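Local coordinates for protein tRNA uridine(34) acetyltransferase (Methanocaldococcus infernus, PDB 6IAZ) that mediates formation of 5-carboxymethyluridine at wobble position 34 of tRNAs, using acetyl-CoA and S-adenosylmethionine, at residues Val39-Ser44 / Tyr89-Ala94; Leu399-Lys404 / Lys413-Arg418. All blocks are in the same frame, centred on the assembly; numbering follows the deposited sequence.

Interaction 1 lies in the radical SAM region and interaction 2 in the acetyltransferase domain. Interaction 1 fastens a helix to an outermost strand of the parallel sheet; interaction 2 pairs two antiparallel strands. Their centres lie 33 Å apart and their nearest atoms about 18 Å, without touching. Along the sequence the 39-44 segment leads toward Cys-48, Cys-53 and Cys-56, the cluster ligands inferred by similarity, which are not modelled, whereas the 413-418 segment runs directly into Gln-419 to Val-422, predicted to bind acetyl-CoA. Interaction 2 also reaches back to the radical SAM region, through arginines paired with Asp-220 and Asp-257.

Interaction 1 of 2, residues Val39-Ser44 / Tyr89-Ala94; sequences VAVMTS and YLQTRA
The flat carboxamide of Gln-91 meets the backbone of Met-42 through both its oxygen and its nitrogen. Its NE2 donates to Met-42 O over 3.0 Å, on a lone pair in the plane of that carbonyl, with the acceptor almost exactly in the amide plane of Gln-91. Met-42 N returns a bond of 2.8 Å to Gln-91 OE1, tilted 28° from the plane of the side-chain carbonyl. Beside the same oxygen stand Val-41 CB and Met-42 CB. The glutamine chain runs straight out beyond CG (chi2 178°), which carries the amide across from helix to strand.

Next to these two bonds, valine methyls pack on the helix. Val-41 CG1 settles 3.7 Å from Gln-91 CB and 3.6 Å from Thr-92 OG1, a polar atom already bonded to Pro-88 O within its own helix, while Val-39 CG1 reaches Thr-92 CG2 at 4.1 Å, the two side chains at about a right angle. Gln-91 NE2 has a second acceptor in Asp-87 O.

Segment 89-94 runs nearly antiparallel to strand 39-42 (156°); helix 88-101 then feeds strand 108-114, which pairs with the other edge of 37-42: a beta-alpha-beta crossover of the radical SAM barrel. With an alanine in place of Gln-91, Met-42 N and O would probably be left without these partners and Val-41 CB uncovered where the carboxamide had lain. The chemistry thus implies that a side-chain amide, donor and acceptor at once, serves strand 37-42 at the sheet's border much as a neighbouring strand would, just before the stretch that carries the cysteines expected, by similarity, to bind the iron-sulfur cluster.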
loop_
_atom_site.group_PDB
_atom_site.type_symbol
_atom_site.label_atom_id
_atom_site.label_comp_id
_atom_site.label_asym_id
_atom_site.label_seq_id
_atom_site.Cartn_x
_atom_site.Cartn_y
_atom_site.Cartn_z
ATOM N N VAL A 39 0.583 -8.310 -9.567
ATOM C CA VAL A 39 1.691 -8.855 -10.339
ATOM C C VAL A 39 2.955 -8.369 -9.638
ATOM O O VAL A 39 3.374 -7.216 -9.799
ATOM C CB VAL A 39 1.651 -8.414 -11.808
ATOM C CG1 VAL A 39 2.872 -8.917 -12.562
ATOM C CG2 VAL A 39 0.368 -8.908 -12.483
ATOM N N ALA A 40 3.578 -9.250 -8.872
ATOM C CA ALA A 40 4.782 -8.931 -8.122
ATOM C C ALA A 40 5.985 -9.516 -8.849
ATOM O O ALA A 40 5.998 -10.710 -9.161
ATOM C CB ALA A 40 4.688 -9.501 -6.711
ATOM N N VAL A 41 6.983 -8.677 -9.114
ATOM C CA VAL A 41 8.165 -9.083 -9.872
ATOM C C VAL A 41 9.420 -8.755 -9.074
ATOM O O VAL A 41 9.417 -7.897 -8.190
ATOM C CB VAL A 41 8.238 -8.409 -11.260
ATOM C CG1 VAL A 41 7.054 -8.840 -12.138
ATOM C CG2 VAL A 41 8.287 -6.904 -11.134
ATOM N N MET A 42 10.503 -9.457 -9.404
ATOM C CA MET A 42 11.771 -9.356 -8.692
ATOM C C MET A 42 12.849 -8.743 -9.585
ATOM O O MET A 42 12.985 -9.103 -10.758
ATOM C CB MET A 42 12.236 -10.735 -8.206
ATOM C CG MET A 42 11.832 -11.082 -6.785
ATOM S SD MET A 42 12.985 -10.440 -5.556
ATOM C CE MET A 42 12.121 -10.806 -4.031
ATOM N N THR A 43 13.629 -7.838 -9.015
ATOM C CA THR A 43 14.723 -7.197 -9.725
ATOM C C THR A 43 16.012 -7.995 -9.567
ATOM O O THR A 43 16.138 -8.852 -8.692
ATOM C CB THR A 43 14.922 -5.773 -9.214
ATOM O OG1 THR A 43 15.267 -5.802 -7.826
ATOM C CG2 THR A 43 13.647 -4.970 -9.399
ATOM N N SER A 44 16.977 -7.695 -10.437
ATOM C CA SER A 44 18.235 -8.426 -10.452
ATOM C C SER A 44 19.042 -8.153 -9.188
ATOM O O SER A 44 18.971 -7.062 -8.619
ATOM C CB SER A 44 19.073 -8.031 -11.671
ATOM O OG SER A 44 18.694 -8.760 -12.815
ATOM N N TYR A 89 9.887 -8.672 -18.352
ATOM C CA TYR A 89 8.792 -9.023 -19.240
ATOM C C TYR A 89 8.295 -10.432 -18.943
ATOM O O TYR A 89 7.088 -10.663 -18.828
ATOM C CB TYR A 89 9.239 -8.903 -20.699
ATOM C CG TYR A 89 8.124 -9.146 -21.691
ATOM C CD1 TYR A 89 7.585 -10.404 -21.857
ATOM C CD2 TYR A 89 7.613 -8.113 -22.460
ATOM C CE1 TYR A 89 6.572 -10.642 -22.764
ATOM C CE2 TYR A 89 6.594 -8.336 -23.364
ATOM C CZ TYR A 89 6.077 -9.604 -23.511
ATOM O OH TYR A 89 5.068 -9.841 -24.412
ATOM N N LEU A 90 9.218 -11.389 -18.832
ATOM C CA LEU A 90 8.822 -12.781 -18.643
ATOM C C LEU A 90 8.100 -12.970 -17.314
ATOM O O LEU A 90 7.132 -13.733 -17.232
ATOM C CB LEU A 90 10.046 -13.680 -18.715
ATOM C CG LEU A 90 10.817 -13.686 -20.040
ATOM C CD1 LEU A 90 11.956 -14.690 -19.987
ATOM C CD2 LEU A 90 9.882 -13.984 -21.206
ATOM N N GLN A 91 8.564 -12.299 -16.258
ATOM C CA GLN A 91 7.906 -12.412 -14.959
ATOM C C GLN A 91 6.489 -11.854 -15.026
ATOM O O GLN A 91 5.535 -12.471 -14.537
ATOM C CB GLN A 91 8.702 -11.657 -13.902
ATOM C CG GLN A 91 9.956 -12.331 -13.425
ATOM C CD GLN A 91 10.691 -11.471 -12.410
ATOM O OE1 GLN A 91 10.464 -11.569 -11.190
ATOM N NE2 GLN A 91 11.560 -10.591 -12.912
ATOM N N THR A 92 6.343 -10.675 -15.633
ATOM C CA THR A 92 5.037 -10.042 -15.747
ATOM C C THR A 92 4.093 -10.868 -16.615
ATOM O O THR A 92 2.932 -11.098 -16.256
ATOM C CB THR A 92 5.208 -8.638 -16.326
ATOM O OG1 THR A 92 6.046 -7.843 -15.465
ATOM C CG2 THR A 92 3.859 -7.963 -16.473
ATOM N N ARG A 93 4.566 -11.297 -17.779
ATOM C CA ARG A 93 3.747 -12.117 -18.668
ATOM C C ARG A 93 3.335 -13.418 -17.992
ATOM O O ARG A 93 2.160 -13.813 -18.041
ATOM C CB ARG A 93 4.524 -12.392 -19.963
ATOM C CG ARG A 93 3.915 -13.414 -20.897
ATOM C CD ARG A 93 2.788 -12.847 -21.735
ATOM N NE ARG A 93 2.214 -13.868 -22.618
ATOM C CZ ARG A 93 1.184 -13.662 -23.435
ATOM N NH1 ARG A 93 0.608 -12.470 -23.499
ATOM N NH2 ARG A 93 0.725 -14.656 -24.184
ATOM N N ALA A 94 4.291 -14.110 -17.367
ATOM C CA ALA A 94 3.987 -15.416 -16.796
ATOM C C ALA A 94 2.939 -15.297 -15.696
ATOM O O ALA A 94 2.046 -16.143 -15.579
ATOM C CB ALA A 94 5.260 -16.068 -16.257
#

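Interaction 2 of 2, residues Leu399-Lys404 / Lys413-Arg418; sequences LRDPYK and KTMLVR
Arg-400 and Leu-416 form an antiparallel hydrogen-bonded pair: Arg-400 N donates to Leu-416 O over 2.8 Å, and Leu-416 N to Arg-400 O over 3.0 Å. Leu-399 and Val-417 make the adjoining non-hydrogen-bonded pair. Here Leu-399 CD1 lies 3.9 Å from Val-417 CG2, and Met-415, its chain bent at chi2 (-66°) and chi3 (-85°), brings its CE methyl within 3.7 Å of Leu-399 CG. Where the pairing ends, Pro-402 CD rests 3.3 Å from Thr-414 O, and Pro-402 CB on Leu-416 CD1.

On the face bearing Arg-400 and Leu-416, two arginines touch through their aliphatic parts, Arg-400 CB 3.4 Å from Arg-418 CD, with their guanidinium planes 88° apart. Carboxylates position them: Glu-380 bridges both, Asp-220 takes Arg-400 and Asp-257 takes Arg-418. This shared anion probably offsets the closeness of like charges.

The Val-417 side chain lies about 5 Å from those of Leu-420 and Tyr-476, which probably bind acetyl-CoA. Asp-220 and Asp-257 belong to the radical SAM region, making this face an interdomain seam against helix 208-219. On the other face, helix 443-458 covers Leu-399 and Met-415 through Ala-451 and Ala-455. Within the GNAT sheet, strand 378-387 flanks 392-401, and strand 463-466 flanks 414-422.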
loop_
_atom_site.group_PDB
_atom_site.type_symbol
_atom_site.label_atom_id
_atom_site.label_comp_id
_atom_site.label_asym_id
_atom_site.label_seq_id
_atom_site.Cartn_x
_atom_site.Cartn_y
_atom_site.Cartn_z
ATOM N N LEU A 399 -7.247 12.781 0.740
ATOM C CA LEU A 399 -6.999 14.166 0.359
ATOM C C LEU A 399 -6.032 14.800 1.357
ATOM O O LEU A 399 -6.193 14.644 2.577
ATOM C CB LEU A 399 -8.314 14.950 0.335
ATOM C CG LEU A 399 -8.335 16.391 -0.183
ATOM C CD1 LEU A 399 -8.074 16.459 -1.679
ATOM C CD2 LEU A 399 -9.697 17.036 0.145
ATOM N N ARG A 400 -5.035 15.502 0.849
ATOM C CA ARG A 400 -4.010 16.091 1.702
ATOM C C ARG A 400 -3.770 17.562 1.393
ATOM O O ARG A 400 -3.656 17.960 0.221
ATOM C CB ARG A 400 -2.695 15.309 1.570
ATOM C CG ARG A 400 -1.547 15.932 2.373
ATOM C CD ARG A 400 -0.245 15.129 2.215
ATOM N NE ARG A 400 0.855 15.770 2.879
ATOM C CZ ARG A 400 1.103 15.699 4.185
ATOM N NH1 ARG A 400 0.331 14.973 4.973
ATOM N NH2 ARG A 400 2.130 16.355 4.698
ATOM N N ASP A 401 -3.671 18.359 2.465
ATOM C CA ASP A 401 -3.170 19.718 2.408
ATOM C C ASP A 401 -1.676 19.611 2.692
ATOM O O ASP A 401 -1.300 19.298 3.828
ATOM C CB ASP A 401 -3.870 20.569 3.442
ATOM C CG ASP A 401 -3.455 22.037 3.409
ATOM O OD1 ASP A 401 -2.707 22.473 2.494
ATOM O OD2 ASP A 401 -3.894 22.739 4.347
ATOM N N PRO A 402 -0.808 19.816 1.717
ATOM C CA PRO A 402 0.607 19.474 1.904
ATOM C C PRO A 402 1.338 20.469 2.797
ATOM O O PRO A 402 0.862 21.566 3.103
ATOM C CB PRO A 402 1.169 19.466 0.488
ATOM C CG PRO A 402 0.243 20.365 -0.290
ATOM C CD PRO A 402 -1.115 20.291 0.352
ATOM N N TYR A 403 2.520 20.040 3.245
ATOM C CA TYR A 403 3.294 20.769 4.242
ATOM C C TYR A 403 4.439 21.498 3.549
ATOM O O TYR A 403 4.430 22.718 3.471
ATOM C CB TYR A 403 3.803 19.808 5.319
ATOM C CG TYR A 403 4.818 20.373 6.267
ATOM C CD1 TYR A 403 4.569 21.555 6.966
ATOM C CD2 TYR A 403 6.029 19.721 6.494
ATOM C CE1 TYR A 403 5.494 22.070 7.842
ATOM C CE2 TYR A 403 6.958 20.236 7.374
ATOM C CZ TYR A 403 6.680 21.406 8.049
ATOM O OH TYR A 403 7.589 21.946 8.919
ATOM N N LYS A 404 5.398 20.745 3.010
ATOM C CA LYS A 404 6.597 21.304 2.384
ATOM C C LYS A 404 6.877 20.528 1.102
ATOM O O LYS A 404 7.850 19.770 1.011
ATOM C CB LYS A 404 7.786 21.232 3.343
ATOM C CG LYS A 404 7.791 22.320 4.434
ATOM C CD LYS A 404 9.138 22.383 5.144
ATOM C CE LYS A 404 9.222 23.586 6.086
ATOM N NZ LYS A 404 10.650 23.881 6.470
ATOM N N LYS A 413 -1.188 26.640 -3.055
ATOM C CA LYS A 413 -2.623 26.683 -3.306
ATOM C C LYS A 413 -3.098 25.380 -3.943
ATOM O O LYS A 413 -4.091 25.364 -4.668
ATOM C CB LYS A 413 -2.978 27.881 -4.188
ATOM C CG LYS A 413 -2.601 29.238 -3.575
ATOM N N THR A 414 -2.424 24.269 -3.633
ATOM C CA THR A 414 -2.717 22.963 -4.213
ATOM C C THR A 414 -3.173 21.987 -3.140
ATOM O O THR A 414 -2.557 21.916 -2.067
ATOM C CB THR A 414 -1.464 22.416 -4.912
ATOM O OG1 THR A 414 -1.007 23.361 -5.901
ATOM C CG2 THR A 414 -1.729 21.072 -5.539
ATOM N N MET A 415 -4.265 21.259 -3.412
ATOM C CA MET A 415 -4.607 20.061 -2.642
ATOM C C MET A 415 -4.185 18.824 -3.439
ATOM O O MET A 415 -4.160 18.843 -4.675
ATOM C CB MET A 415 -6.105 19.894 -2.336
ATOM C CG MET A 415 -6.754 20.846 -1.360
ATOM S SD MET A 415 -6.307 20.861 0.385
ATOM C CE MET A 415 -7.265 19.623 1.154
ATOM N N LEU A 416 -3.912 17.730 -2.725
ATOM C CA LEU A 416 -3.463 16.483 -3.333
ATOM C C LEU A 416 -4.477 15.372 -3.069
ATOM O O LEU A 416 -4.784 15.068 -1.900
ATOM C CB LEU A 416 -2.102 16.071 -2.779
ATOM C CG LEU A 416 -0.978 17.104 -2.927
ATOM C CD1 LEU A 416 0.264 16.560 -2.266
ATOM C CD2 LEU A 416 -0.720 17.445 -4.386
ATOM N N VAL A 417 -4.966 14.753 -4.138
ATOM C CA VAL A 417 -5.724 13.507 -4.044
ATOM C C VAL A 417 -4.692 12.392 -4.134
ATOM O O VAL A 417 -4.247 12.036 -5.225
ATOM C CB VAL A 417 -6.786 13.381 -5.132
ATOM C CG1 VAL A 417 -7.408 11.990 -5.055
ATOM C CG2 VAL A 417 -7.863 14.429 -4.954
ATOM N N ARG A 418 -4.289 11.860 -2.986
ATOM C CA ARG A 418 -3.292 10.788 -2.943
ATOM C C ARG A 418 -3.858 9.423 -3.305
ATOM O O ARG A 418 -3.106 8.571 -3.797
ATOM C CB ARG A 418 -2.641 10.778 -1.546
ATOM C CG ARG A 418 -2.209 12.205 -1.059
ATOM C CD ARG A 418 -1.820 12.218 0.468
ATOM N NE ARG A 418 -1.106 11.011 0.651
ATOM C CZ ARG A 418 -1.380 10.043 1.501
ATOM N NH1 ARG A 418 -2.307 10.135 2.441
ATOM N NH2 ARG A 418 -0.624 8.988 1.433
#